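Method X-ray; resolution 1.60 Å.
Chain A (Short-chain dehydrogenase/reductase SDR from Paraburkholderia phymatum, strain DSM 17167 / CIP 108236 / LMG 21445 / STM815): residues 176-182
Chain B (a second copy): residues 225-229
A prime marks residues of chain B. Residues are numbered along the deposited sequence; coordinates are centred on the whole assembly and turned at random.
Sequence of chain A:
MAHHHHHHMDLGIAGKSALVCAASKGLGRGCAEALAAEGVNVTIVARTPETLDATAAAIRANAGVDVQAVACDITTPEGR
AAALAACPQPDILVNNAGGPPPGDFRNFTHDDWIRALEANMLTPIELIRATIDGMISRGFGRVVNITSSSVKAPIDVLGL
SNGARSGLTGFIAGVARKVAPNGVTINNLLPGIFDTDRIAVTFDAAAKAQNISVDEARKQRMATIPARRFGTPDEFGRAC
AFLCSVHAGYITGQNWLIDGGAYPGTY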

# COMPACT_ATOMS: atom_id res chain seq x y z
N ALA A 176 -12.57 -12.64 -1.53
CA ALA A 176 -12.01 -12.86 -2.87
C ALA A 176 -11.06 -14.05 -2.87
O ALA A 176 -11.13 -14.93 -3.74
CB ALA A 176 -11.28 -11.61 -3.36
N ARG A 177 -10.18 -14.13 -1.88
CA ARG A 177 -9.23 -15.22 -1.91
C ARG A 177 -9.87 -16.54 -1.50
O ARG A 177 -9.44 -17.61 -1.97
CB ARG A 177 -8.02 -14.85 -1.05
CG ARG A 177 -7.18 -13.77 -1.76
CD ARG A 177 -6.44 -12.89 -0.80
NE ARG A 177 -5.57 -11.92 -1.48
CZ ARG A 177 -5.88 -10.65 -1.67
NH1 ARG A 177 -7.06 -10.18 -1.27
NH2 ARG A 177 -5.02 -9.84 -2.27
N LYS A 178 -10.91 -16.49 -0.67
CA LYS A 178 -11.61 -17.69 -0.22
C LYS A 178 -12.31 -18.41 -1.37
O LYS A 178 -12.29 -19.64 -1.45
CB LYS A 178 -12.62 -17.30 0.87
CG LYS A 178 -13.45 -18.46 1.40
CD LYS A 178 -12.54 -19.47 2.07
CE LYS A 178 -12.89 -19.64 3.54
NZ LYS A 178 -11.96 -20.60 4.18
N VAL A 179 -12.95 -17.65 -2.26
CA VAL A 179 -13.78 -18.24 -3.31
C VAL A 179 -13.02 -18.39 -4.62
O VAL A 179 -13.56 -18.99 -5.57
CB VAL A 179 -15.07 -17.43 -3.54
CG1 VAL A 179 -15.86 -17.32 -2.25
CG2 VAL A 179 -14.76 -16.04 -4.10
N ALA A 180 -11.79 -17.90 -4.70
CA ALA A 180 -11.03 -18.00 -5.94
C ALA A 180 -10.84 -19.43 -6.47
O ALA A 180 -10.73 -19.57 -7.70
CB ALA A 180 -9.66 -17.32 -5.77
N PRO A 181 -10.78 -20.48 -5.64
CA PRO A 181 -10.61 -21.83 -6.22
C PRO A 181 -11.73 -22.26 -7.14
O PRO A 181 -11.55 -23.22 -7.91
CB PRO A 181 -10.54 -22.73 -4.98
CG PRO A 181 -9.98 -21.85 -3.92
CD PRO A 181 -10.59 -20.51 -4.18
N ASN A 182 -12.88 -21.58 -7.09
CA ASN A 182 -14.10 -21.99 -7.78
C ASN A 182 -14.37 -21.16 -9.04
O ASN A 182 -15.51 -21.14 -9.51
CB ASN A 182 -15.28 -21.89 -6.83
CG ASN A 182 -15.02 -22.60 -5.53
OD1 ASN A 182 -15.00 -23.83 -5.49
ND2 ASN A 182 -14.81 -21.83 -4.46
N ILE B 225 -2.07 -21.42 -4.79
CA ILE B 225 -2.57 -20.21 -5.43
C ILE B 225 -4.09 -20.20 -5.28
O ILE B 225 -4.73 -21.20 -5.60
CB ILE B 225 -2.18 -20.16 -6.91
CG1 ILE B 225 -0.66 -20.22 -7.05
CG2 ILE B 225 -2.75 -18.92 -7.59
CD1 ILE B 225 -0.23 -20.46 -8.46
N PRO B 226 -4.70 -19.11 -4.80
CA PRO B 226 -6.16 -19.14 -4.61
C PRO B 226 -6.92 -19.52 -5.88
O PRO B 226 -7.85 -20.33 -5.80
CB PRO B 226 -6.47 -17.73 -4.12
CG PRO B 226 -5.22 -17.34 -3.36
CD PRO B 226 -4.11 -17.87 -4.24
N ALA B 227 -6.51 -19.03 -7.05
CA ALA B 227 -7.17 -19.43 -8.29
C ALA B 227 -6.87 -20.88 -8.69
O ALA B 227 -7.55 -21.39 -9.59
CB ALA B 227 -6.76 -18.50 -9.44
N ARG B 228 -5.87 -21.53 -8.08
CA ARG B 228 -5.57 -22.95 -8.29
C ARG B 228 -5.10 -23.26 -9.71
O ARG B 228 -5.27 -24.38 -10.21
CB ARG B 228 -6.77 -23.82 -7.92
CG ARG B 228 -7.20 -23.71 -6.47
CD ARG B 228 -6.21 -24.37 -5.53
NE ARG B 228 -6.81 -24.54 -4.21
CZ ARG B 228 -6.69 -23.66 -3.22
NH1 ARG B 228 -5.96 -22.56 -3.39
NH2 ARG B 228 -7.28 -23.88 -2.05
N ARG B 229 -4.48 -22.28 -10.37
CA ARG B 229 -3.91 -22.47 -11.70
C ARG B 229 -2.80 -21.45 -11.88
O ARG B 229 -2.64 -20.53 -11.07
CB ARG B 229 -4.97 -22.32 -12.79
CG ARG B 229 -5.59 -20.92 -12.90
CD ARG B 229 -6.40 -20.88 -14.17
NE ARG B 229 -7.17 -19.65 -14.43
CZ ARG B 229 -6.68 -18.59 -15.07
NH1 ARG B 229 -5.40 -18.57 -15.47
NH2 ARG B 229 -7.46 -17.54 -15.30
O HOH W 1 -10.34 -20.92 -10.35

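What does Ile225′ contribute, when its side chain does not reach the chain A stretch? Its role lies in its backbone. Ile225′ opens a type I beta turn that runs to Arg228′, and its carbonyl oxygen is bound twice: Arg228′ N donates to Ile225′ O at 2.7 Å, closing the turn, and Arg228′ NH1 donates to the same Ile225′ O at 2.9 Å. The long arginine side chain is thus folded back on its own turn, and Pro226′ and Ala227′ occupy the two central positions. Proline suits the first of these, since its ring holds phi near the -55° found here.

How does Pro226′ meet chain A? It packs its ring against Ala180, whose CA-to-CB bond points toward chain B, and the two apolar side chains touch at 3.6 Å between Ala180 CB and Pro226′ CB. The ring also comes near the backbone, with Pro226′ CB 3.7 Å from Arg177 O. Arg177 adds aliphatic surface, with its CG 4.4 Å from Pro226′ CG, while the end of its side chain leads away and its guanidinium nitrogens are hydrogen-bonded elsewhere in the structure. Pro226′ has 69 Å² covered by the chain A stretch, the largest share of any residue in the contact. Its carbonyl also approaches closely: Pro226′ O is 2.9 Å from Pro181 N and 3.2 Å from Ala180 C. The first distance would suit a hydrogen bond, but the proline nitrogen carries no hydrogen to share, so this is close packing of backbone against backbone.

If Ala227′ points its methyl away from chain A, what does it bring to the contact? Again the answer is backbone. Its CA is 4.7 Å from the CA of Pro181 and 3.6 Å from Ala180 O, so the main chains run close together here, with the methyl group kept out of the gap. Water 1 joins the two chains beside this approach, donating to Ala180 O at 3.0 Å and to Ala227′ O at 2.9 Å. No direct hydrogen bond links the stretches, which makes this bridge their polar link, and both acceptors are carbonyls that could not have bonded to each other.

Why should an exposed arginine finish the contact? Arg228′ points its CA-to-CB bond toward chain A, and its CG reaches Pro181 CB at 3.8 Å, aliphatic carbon against aliphatic carbon. Further out, Pro181 CG lies over one face of the guanidinium, a flat surface on which a proline ring can rest without needing a polar partner. Pro181, with 63 Å² covered, meets both the turn's backbone, through Pro226′ O, and its arginine. Arg229′ stays out of reach of the chain A stretch, and the contact ends before it. In all, 249 Å² is buried between the stretches, counting both sides.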